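Local coordinates for protein precorrin-2 dehydrogenase (Bacillus megaterium, PDB 3DFZ) that catalyses the NAD-dependent dehydrogenation of precorrin-2 to sirohydrochlorin, a precursor of both siroheme and anaerobically made adenosylcobalamin, at residues R32-V37 / V92-V97; R180-R185 / E214-I219. All coordinates share one frame; numbering follows the deposited sequence.

Contact 1: R32-V37 / V92-V97; sequences RSVLVV and VFFIVV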
# COMPACT_ATOMS: atom_id res chain seq x y z
N ARG B 32 0.46 -18.21 -2.55
CA ARG B 32 1.23 -17.73 -3.71
C ARG B 32 2.70 -17.98 -3.49
O ARG B 32 3.20 -17.86 -2.37
CB ARG B 32 1.05 -16.23 -3.93
CG ARG B 32 -0.36 -15.77 -3.88
CD ARG B 32 -1.07 -16.19 -5.14
NE ARG B 32 -2.42 -15.63 -5.17
CZ ARG B 32 -3.10 -15.35 -6.28
NH1 ARG B 32 -2.55 -15.57 -7.48
NH2 ARG B 32 -4.33 -14.85 -6.19
N SER B 33 3.40 -18.26 -4.58
CA SER B 33 4.84 -18.39 -4.55
C SER B 33 5.53 -17.04 -4.41
O SER B 33 5.18 -16.08 -5.14
CB SER B 33 5.32 -19.08 -5.82
OG SER B 33 5.08 -18.28 -6.96
N VAL B 34 6.51 -16.98 -3.50
CA VAL B 34 7.34 -15.78 -3.26
C VAL B 34 8.85 -16.10 -3.34
O VAL B 34 9.35 -16.92 -2.57
CB VAL B 34 7.04 -15.14 -1.88
CG1 VAL B 34 8.06 -14.07 -1.52
CG2 VAL B 34 5.61 -14.56 -1.85
N LEU B 35 9.56 -15.42 -4.24
CA LEU B 35 11.01 -15.58 -4.34
C LEU B 35 11.74 -14.40 -3.72
O LEU B 35 11.57 -13.26 -4.13
CB LEU B 35 11.45 -15.79 -5.80
CG LEU B 35 12.95 -16.00 -6.09
CD1 LEU B 35 13.46 -17.36 -5.61
CD2 LEU B 35 13.23 -15.78 -7.56
N VAL B 36 12.56 -14.68 -2.71
CA VAL B 36 13.47 -13.69 -2.18
C VAL B 36 14.87 -13.99 -2.71
O VAL B 36 15.49 -15.03 -2.38
CB VAL B 36 13.45 -13.64 -0.63
CG1 VAL B 36 14.40 -12.56 -0.11
CG2 VAL B 36 12.01 -13.41 -0.11
N VAL B 37 15.34 -13.10 -3.58
CA VAL B 37 16.69 -13.13 -4.08
C VAL B 37 17.56 -12.32 -3.13
O VAL B 37 17.38 -11.10 -2.98
CB VAL B 37 16.79 -12.52 -5.48
CG1 VAL B 37 18.25 -12.44 -5.92
CG2 VAL B 37 15.98 -13.33 -6.47
N VAL B 92 6.94 -17.54 -10.46
CA VAL B 92 6.95 -16.82 -9.18
C VAL B 92 6.02 -15.62 -9.24
O VAL B 92 6.20 -14.72 -10.08
CB VAL B 92 8.37 -16.36 -8.77
CG1 VAL B 92 8.44 -16.09 -7.28
CG2 VAL B 92 9.41 -17.40 -9.13
N PHE B 93 5.02 -15.62 -8.37
CA PHE B 93 4.10 -14.50 -8.23
C PHE B 93 4.76 -13.18 -7.77
O PHE B 93 4.58 -12.14 -8.41
CB PHE B 93 2.98 -14.91 -7.28
CG PHE B 93 1.97 -13.82 -7.01
CD1 PHE B 93 1.02 -13.46 -7.97
CD2 PHE B 93 1.93 -13.19 -5.75
CE1 PHE B 93 0.06 -12.48 -7.71
CE2 PHE B 93 0.97 -12.20 -5.48
CZ PHE B 93 0.04 -11.85 -6.47
N PHE B 94 5.50 -13.21 -6.66
CA PHE B 94 6.12 -12.00 -6.10
C PHE B 94 7.61 -12.21 -5.89
O PHE B 94 8.03 -13.13 -5.19
CB PHE B 94 5.46 -11.64 -4.76
CG PHE B 94 5.99 -10.36 -4.11
CD1 PHE B 94 6.17 -10.31 -2.73
CD2 PHE B 94 6.26 -9.21 -4.86
CE1 PHE B 94 6.62 -9.14 -2.12
CE2 PHE B 94 6.72 -8.05 -4.27
CZ PHE B 94 6.89 -8.01 -2.88
N ILE B 95 8.40 -11.34 -6.51
CA ILE B 95 9.86 -11.39 -6.40
C ILE B 95 10.36 -10.21 -5.58
O ILE B 95 10.06 -9.06 -5.90
CB ILE B 95 10.52 -11.39 -7.81
CG1 ILE B 95 10.22 -12.72 -8.51
CG2 ILE B 95 12.02 -11.16 -7.75
CD1 ILE B 95 10.89 -12.87 -9.89
N VAL B 96 11.12 -10.50 -4.53
CA VAL B 96 11.82 -9.48 -3.78
C VAL B 96 13.31 -9.63 -4.12
O VAL B 96 13.88 -10.72 -3.97
CB VAL B 96 11.61 -9.63 -2.23
CG1 VAL B 96 12.39 -8.54 -1.46
CG2 VAL B 96 10.14 -9.57 -1.84
N VAL B 97 13.94 -8.55 -4.61
CA VAL B 97 15.38 -8.52 -4.85
C VAL B 97 16.02 -7.76 -3.69
O VAL B 97 15.75 -6.59 -3.48
CB VAL B 97 15.73 -7.89 -6.22
CG1 VAL B 97 17.22 -7.93 -6.48
CG2 VAL B 97 15.00 -8.61 -7.34
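One face of the Phe93 ring is covered by the side chain of Arg32, whose CD sits 4.2 Å from the ring centroid and only 9° off its normal, a CH-pi contact. The guanidinium continues over the same face as a cation-pi pair, Arg32 CZ lying 4.8 Å from the Phe93 centroid with the two planes 28° apart. A bend in the arginine (chi2 -74°) folds the chain across the ring, while NH1 bonds to Asn114 O of the second subunit. With an alanine in place of Phe93, the arginine would probably lose the surface that steadies it and turn more freely, weakening its reach to the other subunit. Ser33 OG accepts the amide of Phe93 at N-OG 3.0 Å and also bonds to Asn91 O. Beyond it the strands run parallel: Leu35 N meets Phe94 O at 2.9 Å, Leu35 O takes Val96 N at 2.8 Å, and Val37 N reaches Val96 O. Leu35 CB and Val92 CG1 are tightly packed at 3.4 Å. Val34 and Val36 point to the face covered by helix 41-50, Val37 and Ile95 to that of helix 102-108. These are central strands of a Rossmann-type NAD-binding sheet, and the chemistry implies an apolar interior of buried valines, Leu35, Ile95 and Phe94, joined by hydrogen bonds from backbone N-H to carbonyl oxygen, with charge confined to the dimer-facing end.

Contact 2: R180-R185 / E214-I219; sequences RVLIHR and EFLQQI
Ile219 overlaps both Leu182 and Ile183 with a single methyl: its CD1 comes to 3.8 Å from Leu182 CB and to 4.0 Å from Ile183 CG1. No other atom of the Ile219 side chain comes as near to segment 180-185, and the side chain crosses each partner at about a right angle. The first torsion explains the reach: CG1 of Ile219 stands between the backbone N and the carbonyl carbon (chi1 62°), and the extended second torsion carries CD1 on toward segment 180-185. Ile183 sends its own CD1 to the edge of the Phe215 ring, near the ring plane, 4.2 Å from Phe215 CE2 and equally far from CZ. The isoleucine therefore meets the rim of the aromatic group. A looser pair, Leu182 CD1 with Leu216 CD2 at 4.4 Å, extends the apolar patch to partly exposed residues. Leu197 touches Ile183 and Leu196 touches Phe215, so helix 190-199 also packs against both. The contact joins the C-terminal ends of helices 168-184 and 209-218 in the region of the SirC C-terminal domain, away from the probable NAD(+) site. Ile219 has already left helical geometry; its backbone N still bonds to Phe215 O at 3.0 Å. The two segments bury just 194 Å² between them, and their nearest CA atoms, those of Ile183 and Ile219, are 7.2 Å apart. With every side-chain meeting made by carbon, the chemistry implies cohesion of these helix ends by shape and exclusion of water, without directional bonds between the segments.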
# COMPACT_ATOMS: atom_id res chain seq x y z
N ARG B 180 -17.09 -4.27 17.58
CA ARG B 180 -17.42 -4.76 16.24
C ARG B 180 -17.99 -6.18 16.30
O ARG B 180 -19.08 -6.45 15.78
CB ARG B 180 -16.19 -4.70 15.34
CG ARG B 180 -16.40 -4.92 13.85
CD ARG B 180 -16.66 -3.60 13.11
NE ARG B 180 -16.34 -3.70 11.68
CZ ARG B 180 -17.22 -3.61 10.68
NH1 ARG B 180 -18.51 -3.40 10.91
NH2 ARG B 180 -16.79 -3.72 9.42
N VAL B 181 -17.27 -7.07 16.98
CA VAL B 181 -17.69 -8.45 17.25
C VAL B 181 -19.09 -8.49 17.86
O VAL B 181 -19.98 -9.17 17.32
CB VAL B 181 -16.67 -9.18 18.20
CG1 VAL B 181 -17.25 -10.52 18.75
CG2 VAL B 181 -15.34 -9.38 17.51
N LEU B 182 -19.30 -7.78 18.96
CA LEU B 182 -20.58 -7.81 19.66
C LEU B 182 -21.73 -7.19 18.87
O LEU B 182 -22.86 -7.60 19.03
CB LEU B 182 -20.48 -7.19 21.06
CG LEU B 182 -19.64 -7.94 22.11
CD1 LEU B 182 -19.62 -7.21 23.44
CD2 LEU B 182 -20.13 -9.39 22.28
N ILE B 183 -21.43 -6.21 18.03
CA ILE B 183 -22.46 -5.48 17.27
C ILE B 183 -22.89 -6.28 16.02
O ILE B 183 -24.04 -6.22 15.62
CB ILE B 183 -21.98 -4.02 16.94
CG1 ILE B 183 -21.94 -3.19 18.24
CG2 ILE B 183 -22.86 -3.37 15.87
CD1 ILE B 183 -21.15 -1.89 18.18
N HIS B 184 -21.94 -7.02 15.45
CA HIS B 184 -22.16 -7.84 14.26
C HIS B 184 -23.20 -8.95 14.49
O HIS B 184 -23.95 -9.31 13.57
CB HIS B 184 -20.83 -8.45 13.81
CG HIS B 184 -20.94 -9.38 12.63
ND1 HIS B 184 -20.93 -8.93 11.33
CD2 HIS B 184 -21.04 -10.73 12.57
CE1 HIS B 184 -21.03 -9.96 10.51
NE2 HIS B 184 -21.10 -11.07 11.24
N ARG B 185 -23.26 -9.48 15.70
CA ARG B 185 -24.14 -10.59 16.02
C ARG B 185 -25.29 -10.15 16.96
O ARG B 185 -25.85 -10.94 17.72
CB ARG B 185 -23.34 -11.77 16.61
CG ARG B 185 -21.95 -11.98 16.00
CD ARG B 185 -21.29 -13.23 16.51
NE ARG B 185 -21.50 -14.34 15.59
CZ ARG B 185 -20.58 -14.83 14.76
NH1 ARG B 185 -19.34 -14.33 14.74
NH2 ARG B 185 -20.89 -15.83 13.94
N GLU B 214 -18.96 1.10 30.03
CA GLU B 214 -20.41 1.34 30.04
C GLU B 214 -21.07 1.10 28.67
O GLU B 214 -22.25 0.78 28.63
CB GLU B 214 -20.74 2.76 30.51
CG GLU B 214 -20.29 3.04 31.93
CD GLU B 214 -20.75 4.39 32.48
OE1 GLU B 214 -21.09 5.34 31.71
OE2 GLU B 214 -20.78 4.47 33.73
N PHE B 215 -20.33 1.32 27.59
CA PHE B 215 -20.83 1.03 26.25
C PHE B 215 -20.88 -0.47 25.98
O PHE B 215 -21.86 -0.96 25.39
CB PHE B 215 -19.99 1.70 25.16
CG PHE B 215 -20.53 1.46 23.78
CD1 PHE B 215 -21.62 2.20 23.30
CD2 PHE B 215 -19.98 0.47 22.96
CE1 PHE B 215 -22.14 1.96 22.02
CE2 PHE B 215 -20.48 0.23 21.70
CZ PHE B 215 -21.57 0.97 21.22
N LEU B 216 -19.84 -1.19 26.42
CA LEU B 216 -19.82 -2.66 26.35
C LEU B 216 -21.02 -3.24 27.08
O LEU B 216 -21.69 -4.12 26.53
CB LEU B 216 -18.52 -3.25 26.94
CG LEU B 216 -17.26 -2.96 26.14
CD1 LEU B 216 -16.00 -3.21 26.97
CD2 LEU B 216 -17.24 -3.77 24.81
N GLN B 217 -21.28 -2.75 28.30
CA GLN B 217 -22.44 -3.18 29.09
C GLN B 217 -23.74 -2.88 28.36
O GLN B 217 -24.68 -3.66 28.41
CB GLN B 217 -22.47 -2.45 30.45
CG GLN B 217 -21.31 -2.72 31.41
CD GLN B 217 -21.51 -2.06 32.78
OE1 GLN B 217 -22.36 -2.50 33.57
NE2 GLN B 217 -20.74 -0.99 33.05
N GLN B 218 -23.80 -1.72 27.70
CA GLN B 218 -24.99 -1.28 26.99
C GLN B 218 -25.38 -2.20 25.83
O GLN B 218 -26.55 -2.57 25.69
CB GLN B 218 -24.81 0.15 26.50
CG GLN B 218 -25.78 0.57 25.41
CD GLN B 218 -25.53 1.98 24.95
OE1 GLN B 218 -24.82 2.74 25.61
NE2 GLN B 218 -26.14 2.35 23.80
N ILE B 219 -24.40 -2.56 25.00
CA ILE B 219 -24.64 -3.44 23.85
C ILE B 219 -24.84 -4.90 24.26
O ILE B 219 -24.96 -5.77 23.40
CB ILE B 219 -23.56 -3.27 22.74
CG1 ILE B 219 -22.16 -3.63 23.24
CG2 ILE B 219 -23.64 -1.87 22.15
CD1 ILE B 219 -21.05 -3.56 22.17

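How the contacts relate
Contact 1 and contact 2 hold different elements on opposite sides of the chain's centre, their centres 42 Å apart and their nearest atoms about 23 Å. Both are largely buried with partly exposed margins, Arg32, Ser33 and Val92 in one, Leu182 and Leu216 in the other, but contact 2 lies farther out, 29 Å from the chain centre against 15 Å. The chemistry differs: 32-37 with 92-97 buries 575 Å² and is bonded mainly backbone to backbone, while 180-185 with 214-219 buries about a third as much through apolar side chains. The second subunit reaches contact 1 itself at Arg32, Phe93 and Phe94; near contact 2 it meets Arg180, which takes no part in the packing.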